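Local coordinates for protein dioxygenase (Pseudomonas brassicacearum, PDB 5V2D) that probably cleaves the central double bond of lignostilbenes oxidatively, using molecular oxygen and an iron ion held by four histidines, at residues S39-I50 / G95-Y103; I58-P69 / R491-G501. All blocks are in the same frame, centred on the assembly; numbering follows the deposited sequence.

Interaction 1. Residues S39-I50 / G95-Y103; sequences SRIEAEVFDLEI and GKVSLRRRY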
loop_
_atom_site.group_PDB
_atom_site.type_symbol
_atom_site.label_atom_id
_atom_site.label_comp_id
_atom_site.label_asym_id
_atom_site.label_seq_id
_atom_site.Cartn_x
_atom_site.Cartn_y
_atom_site.Cartn_z
ATOM N N SER A 39 -17.672 0.074 6.563
ATOM C CA SER A 39 -17.741 0.630 7.945
ATOM C C SER A 39 -18.336 2.025 7.885
ATOM O O SER A 39 -19.440 2.255 8.357
ATOM C CB SER A 39 -16.342 0.665 8.562
ATOM O OG SER A 39 -16.277 1.470 9.690
ATOM N N ARG A 40 -17.582 2.939 7.294
ATOM C CA ARG A 40 -18.013 4.328 7.009
ATOM C C ARG A 40 -18.087 5.115 8.293
ATOM O O ARG A 40 -18.694 6.159 8.337
ATOM C CB ARG A 40 -19.319 4.354 6.235
ATOM C CG ARG A 40 -19.285 3.398 4.991
ATOM C CD ARG A 40 -20.549 3.702 4.150
ATOM N NE ARG A 40 -21.727 3.115 4.767
ATOM C CZ ARG A 40 -22.931 3.202 4.263
ATOM N NH1 ARG A 40 -23.182 3.892 3.107
ATOM N NH2 ARG A 40 -23.930 2.623 4.863
ATOM N N ILE A 41 -17.377 4.639 9.332
ATOM C CA ILE A 41 -17.447 5.341 10.607
ATOM C C ILE A 41 -16.301 6.381 10.642
ATOM O O ILE A 41 -15.170 6.039 10.576
ATOM C CB ILE A 41 -17.280 4.367 11.756
ATOM C CG1 ILE A 41 -18.440 3.334 11.827
ATOM C CG2 ILE A 41 -17.046 5.093 13.089
ATOM C CD1 ILE A 41 -18.134 2.214 12.819
ATOM N N GLU A 42 -16.664 7.636 10.752
ATOM C CA GLU A 42 -15.782 8.727 11.097
ATOM C C GLU A 42 -15.929 8.904 12.583
ATOM O O GLU A 42 -17.027 9.005 13.072
ATOM C CB GLU A 42 -16.126 10.015 10.355
ATOM C CG GLU A 42 -15.935 9.882 8.849
ATOM C CD GLU A 42 -16.041 11.259 8.159
ATOM O OE1 GLU A 42 -17.182 11.680 7.821
ATOM O OE2 GLU A 42 -14.981 11.911 7.958
ATOM N N ALA A 43 -14.833 8.830 13.321
ATOM C CA ALA A 43 -14.940 8.697 14.782
ATOM C C ALA A 43 -13.824 9.369 15.533
ATOM O O ALA A 43 -12.752 9.645 14.975
ATOM C CB ALA A 43 -14.902 7.260 15.105
ATOM N N GLU A 44 -14.105 9.616 16.813
ATOM C CA GLU A 44 -13.095 10.050 17.758
ATOM C C GLU A 44 -13.285 9.157 19.010
ATOM O O GLU A 44 -14.413 9.082 19.525
ATOM C CB GLU A 44 -13.311 11.503 18.112
ATOM C CG GLU A 44 -12.042 12.118 18.609
ATOM C CD GLU A 44 -12.139 13.143 19.760
ATOM O OE1 GLU A 44 -12.724 14.231 19.510
ATOM O OE2 GLU A 44 -11.662 12.754 20.906
ATOM N N VAL A 45 -12.258 8.443 19.430
ATOM C CA VAL A 45 -12.284 7.709 20.698
ATOM C C VAL A 45 -11.139 8.240 21.555
ATOM O O VAL A 45 -9.985 8.117 21.184
ATOM C CB VAL A 45 -12.142 6.203 20.488
ATOM C CG1 VAL A 45 -12.445 5.435 21.804
ATOM C CG2 VAL A 45 -13.118 5.723 19.458
ATOM N N PHE A 46 -11.467 8.922 22.644
ATOM C CA PHE A 46 -10.520 9.773 23.366
ATOM C C PHE A 46 -9.451 8.930 24.112
ATOM O O PHE A 46 -8.333 9.402 24.334
ATOM C CB PHE A 46 -11.285 10.654 24.348
ATOM C CG PHE A 46 -10.486 11.783 24.928
ATOM C CD1 PHE A 46 -10.311 13.004 24.215
ATOM C CD2 PHE A 46 -9.855 11.641 26.181
ATOM C CE1 PHE A 46 -9.495 14.003 24.764
ATOM C CE2 PHE A 46 -9.052 12.666 26.712
ATOM C CZ PHE A 46 -8.876 13.833 26.017
ATOM N N ASP A 47 -9.843 7.733 24.536
ATOM C CA ASP A 47 -8.929 6.874 25.276
ATOM C C ASP A 47 -9.304 5.433 25.047
ATOM O O ASP A 47 -10.499 5.036 25.116
ATOM C CB ASP A 47 -9.014 7.159 26.818
ATOM C CG ASP A 47 -7.859 6.478 27.585
ATOM O OD1 ASP A 47 -6.655 6.775 27.314
ATOM O OD2 ASP A 47 -8.215 5.683 28.425
ATOM N N LEU A 48 -8.301 4.642 24.696
ATOM C CA LEU A 48 -8.554 3.250 24.324
ATOM C C LEU A 48 -8.140 2.337 25.473
ATOM O O LEU A 48 -7.123 2.587 26.071
ATOM C CB LEU A 48 -7.842 2.926 23.058
ATOM C CG LEU A 48 -8.356 3.655 21.805
ATOM C CD1 LEU A 48 -7.394 3.560 20.651
ATOM C CD2 LEU A 48 -9.707 3.126 21.331
ATOM N N GLU A 49 -8.927 1.312 25.731
ATOM C CA GLU A 49 -8.604 0.274 26.727
ATOM C C GLU A 49 -7.409 -0.515 26.263
ATOM O O GLU A 49 -7.364 -0.936 25.069
ATOM C CB GLU A 49 -9.693 -0.792 26.847
ATOM C CG GLU A 49 -10.957 -0.376 27.521
ATOM C CD GLU A 49 -11.866 -1.574 27.829
ATOM O OE1 GLU A 49 -12.607 -1.957 26.902
ATOM O OE2 GLU A 49 -11.765 -2.180 28.970
ATOM N N ILE A 50 -6.481 -0.824 27.178
ATOM C CA ILE A 50 -5.301 -1.569 26.855
ATOM C C ILE A 50 -5.151 -2.778 27.773
ATOM O O ILE A 50 -5.207 -2.623 28.979
ATOM C CB ILE A 50 -4.066 -0.673 27.015
ATOM C CG1 ILE A 50 -4.223 0.594 26.156
ATOM C CG2 ILE A 50 -2.759 -1.415 26.638
ATOM C CD1 ILE A 50 -3.028 1.487 26.302
ATOM N N GLY A 95 1.781 6.038 27.466
ATOM C CA GLY A 95 0.977 4.908 27.839
ATOM C C GLY A 95 -0.497 4.956 27.519
ATOM O O GLY A 95 -1.215 4.032 27.862
ATOM N N LYS A 96 -0.943 6.037 26.866
ATOM C CA LYS A 96 -2.339 6.204 26.473
ATOM C C LYS A 96 -2.438 6.317 24.946
ATOM O O LYS A 96 -1.553 6.814 24.294
ATOM C CB LYS A 96 -2.913 7.437 27.083
ATOM C CG LYS A 96 -2.973 7.316 28.623
ATOM C CD LYS A 96 -3.637 8.547 29.244
ATOM C CE LYS A 96 -4.498 8.217 30.500
ATOM N NZ LYS A 96 -5.899 7.593 30.324
ATOM N N VAL A 97 -3.521 5.741 24.427
ATOM C CA VAL A 97 -3.730 5.757 22.956
ATOM C C VAL A 97 -5.116 6.334 22.702
ATOM O O VAL A 97 -6.095 5.968 23.401
ATOM C CB VAL A 97 -3.625 4.373 22.330
ATOM C CG1 VAL A 97 -3.619 4.497 20.841
ATOM C CG2 VAL A 97 -2.343 3.723 22.730
ATOM N N SER A 98 -5.177 7.245 21.757
ATOM C CA SER A 98 -6.453 7.763 21.247
ATOM C C SER A 98 -6.589 7.517 19.734
ATOM O O SER A 98 -5.600 7.171 19.095
ATOM C CB SER A 98 -6.585 9.232 21.564
ATOM O OG SER A 98 -5.550 9.943 20.914
ATOM N N LEU A 99 -7.813 7.632 19.209
ATOM C CA LEU A 99 -8.052 7.324 17.795
ATOM C C LEU A 99 -8.916 8.434 17.207
ATOM O O LEU A 99 -9.900 8.895 17.829
ATOM C CB LEU A 99 -8.765 6.028 17.646
ATOM C CG LEU A 99 -9.302 5.650 16.271
ATOM C CD1 LEU A 99 -8.234 5.487 15.223
ATOM C CD2 LEU A 99 -10.104 4.371 16.475
ATOM N N ARG A 100 -8.499 8.864 16.027
ATOM C CA ARG A 100 -9.360 9.636 15.126
ATOM C C ARG A 100 -9.404 8.998 13.785
ATOM O O ARG A 100 -8.407 8.512 13.326
ATOM C CB ARG A 100 -8.728 10.964 14.917
ATOM C CG ARG A 100 -9.090 11.939 15.878
ATOM C CD ARG A 100 -9.341 13.179 14.905
ATOM N NE ARG A 100 -10.249 14.183 15.457
ATOM C CZ ARG A 100 -9.903 14.909 16.503
ATOM N NH1 ARG A 100 -8.683 14.791 17.093
ATOM N NH2 ARG A 100 -10.786 15.776 16.952
ATOM N N ARG A 101 -10.595 8.987 13.164
ATOM C CA ARG A 101 -10.787 8.314 11.886
ATOM C C ARG A 101 -11.664 9.261 11.058
ATOM O O ARG A 101 -12.759 9.623 11.538
ATOM C CB ARG A 101 -11.425 6.982 12.066
ATOM C CG ARG A 101 -11.510 6.141 10.798
ATOM C CD ARG A 101 -11.842 4.682 11.140
ATOM N NE ARG A 101 -11.748 3.788 9.987
ATOM C CZ ARG A 101 -12.715 3.264 9.284
ATOM N NH1 ARG A 101 -13.995 3.591 9.486
ATOM N NH2 ARG A 101 -12.374 2.422 8.291
ATOM N N ARG A 102 -11.195 9.652 9.893
ATOM C CA ARG A 102 -11.894 10.644 9.046
ATOM C C ARG A 102 -11.680 10.320 7.553
ATOM O O ARG A 102 -10.594 9.890 7.156
ATOM C CB ARG A 102 -11.391 12.103 9.266
ATOM C CG ARG A 102 -11.548 12.730 10.643
ATOM C CD ARG A 102 -13.037 12.971 11.001
ATOM N NE ARG A 102 -13.451 13.794 12.151
ATOM C CZ ARG A 102 -13.775 13.371 13.387
ATOM N NH1 ARG A 102 -13.625 12.124 13.767
ATOM N NH2 ARG A 102 -14.219 14.245 14.281
ATOM N N TYR A 103 -12.686 10.642 6.762
ATOM C CA TYR A 103 -12.600 10.547 5.320
ATOM C C TYR A 103 -11.735 11.646 4.800
ATOM O O TYR A 103 -11.783 12.790 5.299
ATOM C CB TYR A 103 -13.967 10.698 4.657
ATOM C CG TYR A 103 -14.774 9.417 4.489
ATOM C CD1 TYR A 103 -16.011 9.290 5.030
ATOM C CD2 TYR A 103 -14.245 8.331 3.775
ATOM C CE1 TYR A 103 -16.755 8.146 4.827
ATOM C CE2 TYR A 103 -15.013 7.206 3.564
ATOM C CZ TYR A 103 -16.265 7.114 4.147
ATOM O OH TYR A 103 -16.976 5.941 3.975
HETATM O O HOH W 1 -14.170 13.967 6.652
HETATM O O HOH W 2 -9.255 11.235 19.722
HETATM O O HOH W 3 -5.348 4.446 26.411
#
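Glu-42 reaches over to the end of strand 96-103, where its OE2 accepts the backbone N-H of Tyr-103 (N to OE2 2.9 Å) in an almost straight bond that arrives from above the carboxylate plane. Its CG sits beside the backbone N (chi1 -64°) and the rest of the chain is extended, which brings Glu-42 CD to 3.7 Å from Tyr-103 CD1, oblique to the ring; a water also joins OE2 to Tyr-103 O. Arg-101 stretches out so that NH1 meets Ile-41 O at 2.9 Å, with a weak second bond to Ser-39 OG. Ala-43 with Arg-101 and Val-45 with Leu-99 form antiparallel hydrogen-bonded pairs, making 43-45 the outer edge strand of one blade of the beta-propeller characteristic of this oxygenase family. At the non-hydrogen-bonded pair between them, Glu-44 CG lies over the Arg-100 guanidinium, 4.0 Å above its plane; the salt bridge from Glu-44 OE1 to Arg-100 NH2 (3.6 Å) rests on charge alone. Further on, Leu-48 N donates to Val-97 O, and Leu-48 CD1 packs 3.9 Å from Val-97 CG1. Asp-47 OD1 and Lys-96 NZ form a second salt bridge, 3.2 Å long, whose hydrogen bond is weak. In the next shell, Asp-68 OD1 pairs with Arg-101 NH2, and Arg-113 with Glu-42 OE1. An alanine in place of Glu-42 has no carboxylate, and would probably leave the Tyr-103 N-H without its acceptor here and the charge of Arg-113 without this mate.

Interaction 2. Residues I58-P69 / R491-G501; sequences IHGTFYQVAPDP and RMSLHGCWAPG. With FE (Fe (III) ion), chain E.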
loop_
_atom_site.group_PDB
_atom_site.type_symbol
_atom_site.label_atom_id
_atom_site.label_comp_id
_atom_site.label_asym_id
_atom_site.label_seq_id
_atom_site.Cartn_x
_atom_site.Cartn_y
_atom_site.Cartn_z
ATOM N N ILE A 58 6.747 5.015 24.075
ATOM C CA ILE A 58 6.267 5.125 22.673
ATOM C C ILE A 58 5.501 6.428 22.510
ATOM O O ILE A 58 4.540 6.691 23.270
ATOM C CB ILE A 58 5.372 3.977 22.283
ATOM C CG1 ILE A 58 6.186 2.662 22.305
ATOM C CG2 ILE A 58 4.837 4.175 20.869
ATOM C CD1 ILE A 58 5.352 1.422 22.133
ATOM N N HIS A 59 5.960 7.247 21.597
ATOM C CA HIS A 59 5.390 8.586 21.440
ATOM C C HIS A 59 5.341 8.937 19.969
ATOM O O HIS A 59 6.378 9.044 19.310
ATOM C CB HIS A 59 6.233 9.642 22.203
ATOM C CG HIS A 59 5.633 11.017 22.204
ATOM N ND1 HIS A 59 6.399 12.166 22.096
ATOM C CD2 HIS A 59 4.350 11.436 22.196
ATOM C CE1 HIS A 59 5.619 13.227 22.093
ATOM N NE2 HIS A 59 4.367 12.814 22.141
ATOM N N GLY A 60 4.138 9.101 19.474
ATOM C CA GLY A 60 3.894 9.509 18.042
ATOM C C GLY A 60 2.556 8.975 17.578
ATOM O O GLY A 60 1.717 8.604 18.388
ATOM N N THR A 61 2.381 8.973 16.270
ATOM C CA THR A 61 1.068 8.629 15.690
ATOM C C THR A 61 1.259 7.572 14.594
ATOM O O THR A 61 2.125 7.707 13.734
ATOM C CB THR A 61 0.377 9.890 15.134
ATOM O OG1 THR A 61 0.244 10.859 16.150
ATOM C CG2 THR A 61 -0.995 9.540 14.600
ATOM N N PHE A 62 0.432 6.544 14.669
ATOM C CA PHE A 62 0.348 5.523 13.628
ATOM C C PHE A 62 -0.811 5.957 12.723
ATOM O O PHE A 62 -1.987 5.917 13.167
ATOM C CB PHE A 62 0.042 4.176 14.254
ATOM C CG PHE A 62 -0.200 3.055 13.284
ATOM C CD1 PHE A 62 0.268 3.072 11.982
ATOM C CD2 PHE A 62 -0.898 1.957 13.668
ATOM C CE1 PHE A 62 0.064 2.016 11.116
ATOM C CE2 PHE A 62 -1.108 0.889 12.804
ATOM C CZ PHE A 62 -0.611 0.903 11.534
ATOM N N TYR A 63 -0.514 6.376 11.503
ATOM C CA TYR A 63 -1.538 6.735 10.536
ATOM C C TYR A 63 -1.727 5.545 9.593
ATOM O O TYR A 63 -0.765 4.882 9.209
ATOM C CB TYR A 63 -1.127 7.931 9.685
ATOM C CG TYR A 63 -0.898 9.183 10.481
ATOM C CD1 TYR A 63 -2.019 9.992 10.852
ATOM C CD2 TYR A 63 0.328 9.607 10.826
ATOM C CE1 TYR A 63 -1.825 11.184 11.540
ATOM C CE2 TYR A 63 0.519 10.776 11.512
ATOM C CZ TYR A 63 -0.543 11.574 11.850
ATOM O OH TYR A 63 -0.346 12.725 12.545
ATOM N N GLN A 64 -2.947 5.297 9.204
ATOM C CA GLN A 64 -3.225 4.252 8.232
ATOM C C GLN A 64 -4.401 4.712 7.343
ATOM O O GLN A 64 -5.270 5.422 7.832
ATOM C CB GLN A 64 -3.540 2.946 8.953
ATOM C CG GLN A 64 -3.414 1.792 7.897
ATOM C CD GLN A 64 -3.201 0.345 8.399
ATOM O OE1 GLN A 64 -3.622 -0.105 9.527
ATOM N NE2 GLN A 64 -2.609 -0.416 7.518
ATOM N N VAL A 65 -4.422 4.314 6.076
ATOM C CA VAL A 65 -5.596 4.629 5.253
ATOM C C VAL A 65 -6.239 3.337 4.778
ATOM O O VAL A 65 -5.541 2.369 4.385
ATOM C CB VAL A 65 -5.250 5.577 4.105
ATOM C CG1 VAL A 65 -4.205 4.988 3.144
ATOM C CG2 VAL A 65 -6.469 6.046 3.349
ATOM N N ALA A 66 -7.559 3.322 4.839
ATOM C CA ALA A 66 -8.366 2.262 4.329
ATOM C C ALA A 66 -9.344 2.752 3.247
ATOM O O ALA A 66 -10.077 3.667 3.482
ATOM C CB ALA A 66 -9.167 1.639 5.431
ATOM N N PRO A 67 -9.454 1.998 2.172
ATOM C CA PRO A 67 -10.621 2.168 1.321
ATOM C C PRO A 67 -11.875 1.836 2.103
ATOM O O PRO A 67 -11.900 0.822 2.805
ATOM C CB PRO A 67 -10.389 1.162 0.185
ATOM C CG PRO A 67 -8.952 0.832 0.248
ATOM C CD PRO A 67 -8.561 0.925 1.690
ATOM N N ASP A 68 -12.871 2.702 2.060
ATOM C CA ASP A 68 -14.083 2.481 2.827
ATOM C C ASP A 68 -15.242 3.238 2.107
ATOM O O ASP A 68 -15.495 4.413 2.374
ATOM C CB ASP A 68 -13.898 2.958 4.251
ATOM C CG ASP A 68 -14.952 2.386 5.231
ATOM O OD1 ASP A 68 -14.788 2.658 6.438
ATOM O OD2 ASP A 68 -15.900 1.605 4.837
ATOM N N PRO A 69 -15.891 2.607 1.154
ATOM C CA PRO A 69 -16.798 3.377 0.219
ATOM C C PRO A 69 -17.916 4.025 0.903
ATOM O O PRO A 69 -18.623 3.408 1.672
ATOM C CB PRO A 69 -17.309 2.359 -0.801
ATOM C CG PRO A 69 -16.831 1.075 -0.307
ATOM C CD PRO A 69 -15.860 1.173 0.856
ATOM N N ARG A 491 -12.274 -1.784 9.153
ATOM C CA ARG A 491 -12.227 -2.454 7.830
ATOM C C ARG A 491 -10.758 -2.693 7.426
ATOM O O ARG A 491 -9.851 -1.992 7.833
ATOM C CB ARG A 491 -12.918 -1.570 6.794
ATOM C CG ARG A 491 -13.234 -2.244 5.506
ATOM C CD ARG A 491 -14.160 -1.326 4.661
ATOM N NE ARG A 491 -14.744 -2.118 3.555
ATOM C CZ ARG A 491 -14.399 -2.034 2.261
ATOM N NH1 ARG A 491 -15.011 -2.840 1.385
ATOM N NH2 ARG A 491 -13.452 -1.187 1.798
ATOM N N MET A 492 -10.556 -3.661 6.579
ATOM C CA MET A 492 -9.220 -3.892 6.000
ATOM C C MET A 492 -8.710 -2.626 5.404
ATOM O O MET A 492 -9.476 -1.901 4.781
ATOM C CB MET A 492 -9.256 -5.061 5.011
ATOM C CG MET A 492 -7.945 -5.421 4.370
ATOM S SD MET A 492 -6.783 -5.954 5.653
ATOM C CE MET A 492 -5.334 -6.316 4.728
ATOM N N SER A 493 -7.421 -2.370 5.566
ATOM C CA SER A 493 -6.768 -1.165 5.158
ATOM C C SER A 493 -5.755 -1.454 4.066
ATOM O O SER A 493 -5.454 -2.631 3.689
ATOM C CB SER A 493 -6.078 -0.457 6.333
ATOM O OG SER A 493 -6.998 -0.297 7.452
ATOM N N LEU A 494 -5.176 -0.396 3.580
ATOM C CA LEU A 494 -3.991 -0.479 2.788
ATOM C C LEU A 494 -2.802 0.006 3.624
ATOM O O LEU A 494 -2.551 -0.573 4.700
ATOM C CB LEU A 494 -4.213 0.211 1.447
ATOM C CG LEU A 494 -5.082 -0.543 0.455
ATOM C CD1 LEU A 494 -5.423 0.333 -0.800
ATOM C CD2 LEU A 494 -4.512 -1.882 0.047
ATOM N N HIS A 495 -2.062 1.001 3.199
ATOM C CA HIS A 495 -0.781 1.285 3.839
ATOM C C HIS A 495 -0.805 2.295 4.952
ATOM O O HIS A 495 -1.725 3.097 5.025
ATOM C CB HIS A 495 0.247 1.735 2.777
ATOM C CG HIS A 495 0.434 0.712 1.737
ATOM N ND1 HIS A 495 1.129 -0.475 1.990
ATOM C CD2 HIS A 495 0.060 0.680 0.418
ATOM C CE1 HIS A 495 1.172 -1.183 0.857
ATOM N NE2 HIS A 495 0.530 -0.510 -0.100
ATOM N N GLY A 496 0.162 2.190 5.854
ATOM C CA GLY A 496 0.246 3.119 6.980
ATOM C C GLY A 496 1.652 3.570 7.238
ATOM O O GLY A 496 2.627 3.176 6.517
ATOM N N CYS A 497 1.823 4.385 8.273
ATOM C CA CYS A 497 3.192 4.893 8.576
ATOM C C CYS A 497 3.219 5.296 10.029
ATOM O O CYS A 497 2.172 5.534 10.677
ATOM C CB CYS A 497 3.554 6.097 7.735
ATOM S SG CYS A 497 2.514 7.552 8.063
ATOM N N TRP A 498 4.435 5.317 10.573
ATOM C CA TRP A 498 4.668 5.818 11.916
ATOM C C TRP A 498 5.269 7.222 11.861
ATOM O O TRP A 498 6.288 7.403 11.194
ATOM C CB TRP A 498 5.689 4.857 12.617
ATOM C CG TRP A 498 6.089 5.412 14.018
ATOM C CD1 TRP A 498 7.324 5.768 14.421
ATOM C CD2 TRP A 498 5.224 5.552 15.130
ATOM N NE1 TRP A 498 7.293 6.143 15.696
ATOM C CE2 TRP A 498 6.015 6.026 16.181
ATOM C CE3 TRP A 498 3.872 5.326 15.335
ATOM C CZ2 TRP A 498 5.518 6.266 17.458
ATOM C CZ3 TRP A 498 3.363 5.575 16.605
ATOM C CH2 TRP A 498 4.191 6.021 17.664
ATOM N N ALA A 499 4.696 8.156 12.592
ATOM C CA ALA A 499 5.180 9.549 12.652
ATOM C C ALA A 499 5.694 9.836 14.059
ATOM O O ALA A 499 4.877 9.994 14.973
ATOM C CB ALA A 499 4.032 10.512 12.357
ATOM N N PRO A 500 7.004 9.786 14.272
ATOM C CA PRO A 500 7.548 9.886 15.638
ATOM C C PRO A 500 7.178 11.231 16.281
ATOM O O PRO A 500 7.120 12.229 15.596
ATOM C CB PRO A 500 9.084 9.853 15.436
ATOM C CG PRO A 500 9.291 9.210 14.130
ATOM C CD PRO A 500 8.061 9.542 13.264
ATOM N N GLY A 501 6.768 11.302 17.538
ATOM C CA GLY A 501 6.881 12.601 18.279
ATOM C C GLY A 501 8.357 12.519 18.799
ATOM O O GLY A 501 8.715 13.278 19.617
HETATM FE FE FE E . 0.862 -0.709 -2.181
HETATM O O HOH W 4 -1.036 -1.513 -2.272
#
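Backbone hydrogen bonds knit strand 60-67 to the C-terminal strand: Thr-61 pairs with Ala-499 and Tyr-63 with Cys-497, both antiparallel hydrogen-bonded pairs. The pairing runs on past the strand, with Val-65 N donating to His-495 O and Leu-494 N to Val-65 O. The strands come especially close where Gln-64 faces Gly-496, the two CA atoms 3.9 Å apart; a side chain on Gly-496 would collide with Tyr-63 O.

Two side chains add polar bonds. The extended Gln-64, its CG anti to the backbone N (chi1 -164°), carries NE2 to Leu-494 O at 2.8 Å. Arg-491 NH2 meets Pro-67 O at 2.7 Å; the oxygen lies in the guanidinium plane, yet the nitrogen stands well above the carbonyl plane. Pro-69 CD sits over one guanidinium face, toward its rim, 3.5 Å above the plane, and Arg-491 NH1 is bonded to Tyr-36 O.

Among the apolar contacts, the six-membered ring of Trp-498 meets the bare backbone at Gly-60 obliquely, CH2 being 3.4 Å from Gly-60 C, with Thr-61 N over one face, while Ile-58 CG2 touches the same CH2. The Tyr-63 ring takes Ala-499 CB at its edge, 3.6 Å from CE2, and Cys-497 SG lies obliquely beside that ring.

His-495 turns away from strand 60-67 and binds the iron through NE2 at 2.1 Å. Glu-437 accepts from its ND1 and from Gly-496 N, a second-shell carboxylate positioning the ligand. His-188, His-239 and His-304 complete the four-histidine iron site at the heart of a seven-bladed beta-propeller, the hallmark of carotenoid cleavage oxygenases.

From the N terminus the segments come in the order 39-50, 58-69, 95-103 and 491-501, so the two contacts cross. Interaction 1 closes a short loop that contains 58-69; interaction 2 closes one spanning 421 residues, which includes 95-103 and nearly all the rest of the propeller. Both end in the same five-stranded sheet: 43-45 forms its outer edge and 496-500 its inner one, with strand 85-93 joining 96-103 to 60-67. N- and C-terminal strands therefore share one blade, the Velcro-like closure of a propeller ring. The contacts also meet directly, through Asp-68, whose backbone and carboxylate probably bond to Tyr-103 OH and Ser-39 N.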